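Kallistatin (Homo sapiens, PDB 6F4V) inhibits tissue kallikrein as a serpin, forming a stable equimolar complex with the enzyme when its reactive site is cleaved. Local coordinates at residues 32-43 with 161-169. Numbering follows the deposited sequence.
Sequences SPLSISAAYAML and MVLVNYIYF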
# COMPACT_ATOMS: atom_id res chain seq x y z
N SER A 32 0.53 -0.79 -1.66
CA SER A 32 -0.24 -0.28 -0.55
C SER A 32 -0.50 -1.34 0.52
O SER A 32 -1.36 -2.20 0.34
CB SER A 32 -1.58 0.26 -1.00
OG SER A 32 -2.29 0.71 0.13
N PRO A 33 0.18 -1.23 1.66
CA PRO A 33 -0.08 -2.21 2.73
C PRO A 33 -1.51 -2.09 3.25
O PRO A 33 -2.14 -3.11 3.52
CB PRO A 33 0.91 -1.85 3.83
CG PRO A 33 1.70 -0.68 3.38
CD PRO A 33 1.29 -0.32 1.99
N LEU A 34 -2.02 -0.87 3.35
CA LEU A 34 -3.38 -0.65 3.80
C LEU A 34 -4.40 -1.36 2.92
O LEU A 34 -5.31 -2.01 3.41
CB LEU A 34 -3.66 0.87 3.92
CG LEU A 34 -5.11 1.13 4.36
CD1 LEU A 34 -5.35 0.52 5.73
CD2 LEU A 34 -5.42 2.57 4.36
N SER A 35 -4.22 -1.28 1.61
CA SER A 35 -5.13 -1.96 0.70
C SER A 35 -5.11 -3.47 0.92
O SER A 35 -6.18 -4.11 1.01
CB SER A 35 -4.77 -1.66 -0.74
OG SER A 35 -5.50 -2.49 -1.63
N ILE A 36 -3.92 -4.03 1.04
CA ILE A 36 -3.84 -5.46 1.29
C ILE A 36 -4.49 -5.84 2.61
O ILE A 36 -5.30 -6.80 2.65
CB ILE A 36 -2.39 -6.01 1.19
CG1 ILE A 36 -1.78 -5.73 -0.21
CG2 ILE A 36 -2.37 -7.48 1.53
CD1 ILE A 36 -0.29 -6.02 -0.29
N SER A 37 -4.12 -5.14 3.69
CA SER A 37 -4.68 -5.40 5.04
C SER A 37 -6.21 -5.33 5.05
O SER A 37 -6.90 -6.24 5.57
CB SER A 37 -4.08 -4.43 6.05
OG SER A 37 -2.71 -4.70 6.22
N ALA A 38 -6.76 -4.25 4.51
CA ALA A 38 -8.21 -4.08 4.46
C ALA A 38 -8.93 -5.13 3.61
O ALA A 38 -10.02 -5.56 3.99
CB ALA A 38 -8.59 -2.68 3.99
N ALA A 39 -8.34 -5.52 2.49
CA ALA A 39 -8.90 -6.60 1.65
C ALA A 39 -9.00 -7.92 2.42
O ALA A 39 -10.04 -8.60 2.44
CB ALA A 39 -8.10 -6.78 0.38
N TYR A 40 -7.90 -8.28 3.05
CA TYR A 40 -7.83 -9.55 3.77
C TYR A 40 -8.63 -9.55 5.07
O TYR A 40 -9.26 -10.55 5.41
CB TYR A 40 -6.38 -9.98 3.93
CG TYR A 40 -5.83 -10.59 2.66
CD1 TYR A 40 -5.62 -9.84 1.50
CD2 TYR A 40 -5.58 -11.95 2.58
CE1 TYR A 40 -5.14 -10.41 0.33
CE2 TYR A 40 -5.08 -12.52 1.43
CZ TYR A 40 -4.88 -11.77 0.31
OH TYR A 40 -4.42 -12.41 -0.82
N ALA A 41 -8.67 -8.41 5.76
CA ALA A 41 -9.55 -8.30 6.93
C ALA A 41 -11.03 -8.43 6.52
O ALA A 41 -11.82 -9.19 7.15
CB ALA A 41 -9.30 -7.01 7.67
N MET A 42 -11.40 -7.81 5.41
CA MET A 42 -12.76 -7.98 4.89
C MET A 42 -13.08 -9.45 4.53
O MET A 42 -14.14 -9.96 4.90
CB MET A 42 -12.98 -7.07 3.70
CG MET A 42 -14.42 -7.11 3.19
SD MET A 42 -14.67 -5.85 1.92
CE MET A 42 -13.91 -6.52 0.55
N LEU A 43 -12.16 -10.09 3.80
CA LEU A 43 -12.28 -11.51 3.45
C LEU A 43 -12.52 -12.38 4.67
O LEU A 43 -13.33 -13.33 4.60
CB LEU A 43 -11.01 -11.99 2.73
CG LEU A 43 -10.94 -13.47 2.37
CD1 LEU A 43 -11.97 -13.82 1.32
CD2 LEU A 43 -9.56 -13.79 1.88
N MET A 161 -16.79 -15.68 -6.64
CA MET A 161 -16.74 -14.34 -6.05
C MET A 161 -15.35 -13.75 -6.22
O MET A 161 -14.36 -14.45 -6.09
CB MET A 161 -17.11 -14.39 -4.55
CG MET A 161 -17.18 -13.03 -3.87
SD MET A 161 -17.39 -13.17 -2.08
CE MET A 161 -15.67 -13.15 -1.56
N VAL A 162 -15.30 -12.45 -6.49
CA VAL A 162 -14.05 -11.73 -6.44
C VAL A 162 -14.25 -10.53 -5.52
O VAL A 162 -15.17 -9.73 -5.72
CB VAL A 162 -13.58 -11.26 -7.82
CG1 VAL A 162 -12.31 -10.43 -7.70
CG2 VAL A 162 -13.34 -12.45 -8.72
N LEU A 163 -13.41 -10.46 -4.50
CA LEU A 163 -13.34 -9.32 -3.60
C LEU A 163 -12.30 -8.37 -4.15
O LEU A 163 -11.24 -8.79 -4.61
CB LEU A 163 -12.92 -9.82 -2.24
CG LEU A 163 -12.67 -8.86 -1.11
CD1 LEU A 163 -13.02 -9.57 0.21
CD2 LEU A 163 -11.24 -8.31 -1.08
N VAL A 164 -12.60 -7.08 -4.12
CA VAL A 164 -11.62 -6.07 -4.45
C VAL A 164 -11.67 -4.90 -3.51
O VAL A 164 -12.72 -4.55 -2.94
CB VAL A 164 -11.70 -5.55 -5.91
CG1 VAL A 164 -11.76 -6.70 -6.89
CG2 VAL A 164 -12.88 -4.63 -6.11
N ASN A 165 -10.52 -4.26 -3.34
CA ASN A 165 -10.55 -2.91 -2.83
C ASN A 165 -9.55 -2.06 -3.55
O ASN A 165 -8.73 -2.56 -4.32
CB ASN A 165 -10.37 -2.88 -1.34
CG ASN A 165 -8.96 -3.09 -0.89
OD1 ASN A 165 -8.03 -2.99 -1.67
ND2 ASN A 165 -8.79 -3.37 0.39
N TYR A 166 -9.65 -0.77 -3.31
CA TYR A 166 -8.75 0.18 -3.98
C TYR A 166 -8.49 1.35 -3.04
O TYR A 166 -9.29 1.62 -2.11
CB TYR A 166 -9.35 0.66 -5.32
CG TYR A 166 -10.59 1.47 -5.07
CD1 TYR A 166 -10.51 2.85 -4.80
CD2 TYR A 166 -11.84 0.86 -5.03
CE1 TYR A 166 -11.65 3.59 -4.51
CE2 TYR A 166 -12.98 1.59 -4.76
CZ TYR A 166 -12.88 2.95 -4.51
OH TYR A 166 -14.03 3.66 -4.22
N ILE A 167 -7.39 2.04 -3.31
CA ILE A 167 -7.04 3.26 -2.66
C ILE A 167 -6.52 4.19 -3.74
O ILE A 167 -5.79 3.78 -4.63
CB ILE A 167 -6.00 3.05 -1.52
CG1 ILE A 167 -5.58 4.39 -0.89
CG2 ILE A 167 -4.77 2.27 -2.00
CD1 ILE A 167 -4.82 4.26 0.43
N TYR A 168 -6.96 5.43 -3.65
CA TYR A 168 -6.53 6.50 -4.52
C TYR A 168 -6.12 7.67 -3.64
O TYR A 168 -6.88 8.06 -2.74
CB TYR A 168 -7.63 6.92 -5.49
CG TYR A 168 -7.10 8.00 -6.41
CD1 TYR A 168 -6.28 7.68 -7.48
CD2 TYR A 168 -7.37 9.35 -6.17
CE1 TYR A 168 -5.75 8.67 -8.31
CE2 TYR A 168 -6.84 10.35 -7.00
CZ TYR A 168 -6.04 10.01 -8.07
OH TYR A 168 -5.50 10.97 -8.90
N PHE A 169 -4.94 8.22 -3.90
CA PHE A 169 -4.32 9.24 -3.10
C PHE A 169 -3.73 10.29 -4.01
O PHE A 169 -2.87 10.00 -4.84
CB PHE A 169 -3.19 8.61 -2.27
CG PHE A 169 -2.37 9.57 -1.47
CD1 PHE A 169 -2.80 9.96 -0.22
CD2 PHE A 169 -1.17 10.05 -1.93
CE1 PHE A 169 -2.05 10.83 0.56
CE2 PHE A 169 -0.39 10.92 -1.14
CZ PHE A 169 -0.84 11.30 0.10
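In the shutter region of the serpin fold, Ser35 and Asn165 join the N-terminal part of helix 33-43 to strand 161-169 of the large central sheet. Helix and strand run roughly antiparallel, with 152° between their directions, and Asn165 rises from the strand against the helical turn from Ser35 to Ala39. Its CG lies between the backbone N and the carbonyl carbon (chi1 77°), which stands the amide up so that both ends meet Ser35. Asn165 ND2 donates to Ser35 O at 2.8 Å, in the carbonyl plane and on a lone pair, with the acceptor almost in the amide plane. Ser35 OG donates to Asn165 OD1 over 2.6 Å, tilted slightly from that carbonyl's plane. Ser35 O thus takes two donors, since Ala39 N also reaches it within the helix. The methyl of Ala39 comes beside the amide, CB to Asn165 ND2 3.5 Å, and meets Leu163 CD2 at 3.8 Å. Leu163 CD1 lies 4.0 Å from Leu43 CB, one turn further along. Toward the helix start, Ile167 CG2 packs 3.6 Å from Ser32 OG. That hydroxyl N-caps the helix by accepting from Ser35 N, and it also bonds to the backbone of another protein chain. Strand 328-340 is paired with strand 159-172, consistent with the cleaved serpin whose reactive loop has entered the sheet; its Thr335 OG1 bonds to Ser35 OG. With an alanine in place of Asn165, Ser35 O would probably keep only its helical donor among the two segments, Ser35 OG would lose one mate, and a gap would open beside the methyl of Ala39. One serine thus holds the buried amide at both its ends, a pair of hydrogen bonds that fixes which way round the amide sits between the Leu163 and Ile167 contacts on the same strand.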